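Nicotinate phosphoribosyltransferase (Vibrio cholerae, PDB 4HL7) probably catalyses the ATP-assisted joining of nicotinate to 5-phospho-alpha-D-ribose 1-diphosphate, giving nicotinate ribonucleotide for NAD(+) biosynthesis. Local coordinates at residues Asp246-Ala251 / Ile273-Asn278. Numbering follows the deposited sequence.
Sequences DSQQVA and IDAFLN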
# COMPACT_ATOMS: atom_id res chain seq x y z
N ASP A 246 9.72 21.98 1.52
CA ASP A 246 10.02 21.56 0.16
C ASP A 246 9.82 20.08 -0.04
O ASP A 246 9.95 19.58 -1.16
CB ASP A 246 11.51 21.89 -0.17
CG ASP A 246 11.79 23.36 -0.14
OD1 ASP A 246 10.91 24.12 -0.62
OD2 ASP A 246 12.85 23.74 0.40
N SER A 247 9.54 19.35 1.04
CA SER A 247 9.58 17.88 1.03
C SER A 247 8.68 17.22 -0.04
O SER A 247 9.11 16.34 -0.78
CB SER A 247 9.24 17.35 2.41
OG SER A 247 7.92 17.70 2.80
N GLN A 248 7.42 17.67 -0.13
CA GLN A 248 6.49 17.05 -0.99
C GLN A 248 6.82 17.42 -2.47
O GLN A 248 6.81 16.57 -3.37
CB GLN A 248 5.09 17.48 -0.62
CG GLN A 248 4.04 16.93 -1.57
CD GLN A 248 2.65 17.15 -1.04
OE1 GLN A 248 1.91 16.19 -0.77
NE2 GLN A 248 2.29 18.40 -0.84
N GLN A 249 7.16 18.67 -2.70
CA GLN A 249 7.54 19.08 -4.03
C GLN A 249 8.78 18.40 -4.56
O GLN A 249 8.78 17.93 -5.71
CB GLN A 249 7.69 20.60 -4.14
CG GLN A 249 7.51 20.95 -5.61
CD GLN A 249 7.29 22.40 -5.83
OE1 GLN A 249 6.20 22.83 -6.16
NE2 GLN A 249 8.32 23.15 -5.63
N VAL A 250 9.81 18.31 -3.73
CA VAL A 250 11.05 17.62 -4.16
C VAL A 250 10.77 16.14 -4.42
O VAL A 250 11.27 15.55 -5.39
CB VAL A 250 12.20 17.80 -3.14
CG1 VAL A 250 13.32 16.81 -3.45
CG2 VAL A 250 12.65 19.29 -3.12
N ALA A 251 9.94 15.52 -3.55
CA ALA A 251 9.64 14.09 -3.73
C ALA A 251 8.90 13.91 -5.07
O ALA A 251 9.17 12.96 -5.84
CB ALA A 251 8.79 13.59 -2.57
N ILE A 273 -4.89 18.04 1.12
CA ILE A 273 -5.18 18.35 -0.29
C ILE A 273 -4.75 19.78 -0.64
O ILE A 273 -4.15 19.99 -1.73
CB ILE A 273 -6.66 18.08 -0.64
CG1 ILE A 273 -6.92 18.17 -2.17
CG2 ILE A 273 -7.57 19.04 0.12
CD1 ILE A 273 -6.02 17.33 -3.03
N ASP A 274 -4.94 20.74 0.25
CA ASP A 274 -4.46 22.10 -0.09
C ASP A 274 -2.97 22.18 -0.26
O ASP A 274 -2.50 22.89 -1.13
CB ASP A 274 -4.91 23.17 0.91
CG ASP A 274 -6.42 23.24 1.02
OD1 ASP A 274 -7.09 23.50 0.00
OD2 ASP A 274 -6.94 22.93 2.10
N ALA A 275 -2.20 21.50 0.61
CA ALA A 275 -0.71 21.48 0.44
C ALA A 275 -0.33 20.82 -0.85
O ALA A 275 0.60 21.26 -1.54
CB ALA A 275 -0.04 20.73 1.61
N PHE A 276 -0.99 19.71 -1.16
CA PHE A 276 -0.72 19.00 -2.42
C PHE A 276 -1.02 19.91 -3.61
O PHE A 276 -0.18 20.07 -4.50
CB PHE A 276 -1.57 17.77 -2.55
CG PHE A 276 -1.27 17.01 -3.81
CD1 PHE A 276 -0.11 16.22 -3.92
CD2 PHE A 276 -2.06 17.18 -4.89
CE1 PHE A 276 0.19 15.58 -5.12
CE2 PHE A 276 -1.78 16.55 -6.10
CZ PHE A 276 -0.66 15.74 -6.21
N LEU A 277 -2.17 20.58 -3.60
CA LEU A 277 -2.50 21.45 -4.77
C LEU A 277 -1.51 22.58 -4.91
O LEU A 277 -1.19 22.96 -6.03
CB LEU A 277 -3.94 21.99 -4.63
CG LEU A 277 -4.99 20.86 -4.76
CD1 LEU A 277 -6.38 21.48 -4.75
CD2 LEU A 277 -4.81 19.96 -5.97
N ASN A 278 -1.01 23.10 -3.80
CA ASN A 278 -0.01 24.16 -3.88
C ASN A 278 1.32 23.71 -4.43
O ASN A 278 2.07 24.52 -4.99
CB ASN A 278 0.23 24.83 -2.53
CG ASN A 278 -0.93 25.68 -2.10
OD1 ASN A 278 -1.78 26.04 -2.93
ND2 ASN A 278 -0.99 26.00 -0.79
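Gln248 reaches across from helix 247-258 and lays its amide against the backbone of helix 273-279 at Ala275 and Phe276. One long side chain therefore does nearly all the bridging; the nearest CA atoms of the two segments, those of Gln248 and Phe276, are 7.6 Å apart. The tight part lies at the far end of that arm. In Gln248, CG stands anti to the backbone N (chi1 176°) and the side chain is extended beyond it, which brings the amide up to the second helix. There Gln248 NE2 sits 3.5 Å from Phe276 CA and 3.4 Å from the carbonyl oxygen Ala275 O, with the methyl Ala275 CB a little farther off. The firm polar partner of NE2 is Asp279 OD2, just past the segment 273-278, and this hydrogen bond probably helps set which way the buried amide is turned. The amide oxygen, Gln248 OE1, meets the rim of the Phe276 ring, 3.7 Å from Phe276 CD1 and in the ring plane; amide and ring stand almost perpendicular, 84° apart. Beyond the contact, Phe276 meets the ring of Phe280, and Leu271 lies against Gln248. The loose side is at Asn278, which is exposed to solvent and whose side chain leads away, coming no nearer than 7.0 Å to any atom of segment 246-251. In all, just 129 Å² is buried between the segments. Elsewhere, helix 247-258 touches helix 232-241 through Val250 and Ala251, while Ile273 and Leu277, pointing away from this contact, pack on helix 298-311. The two helices flank strand 265-267 of the parallel sheet in sequence, a helix-strand-helix succession consistent with the alternating alpha/beta layout of the TIM-barrel-related NAPRTase domain.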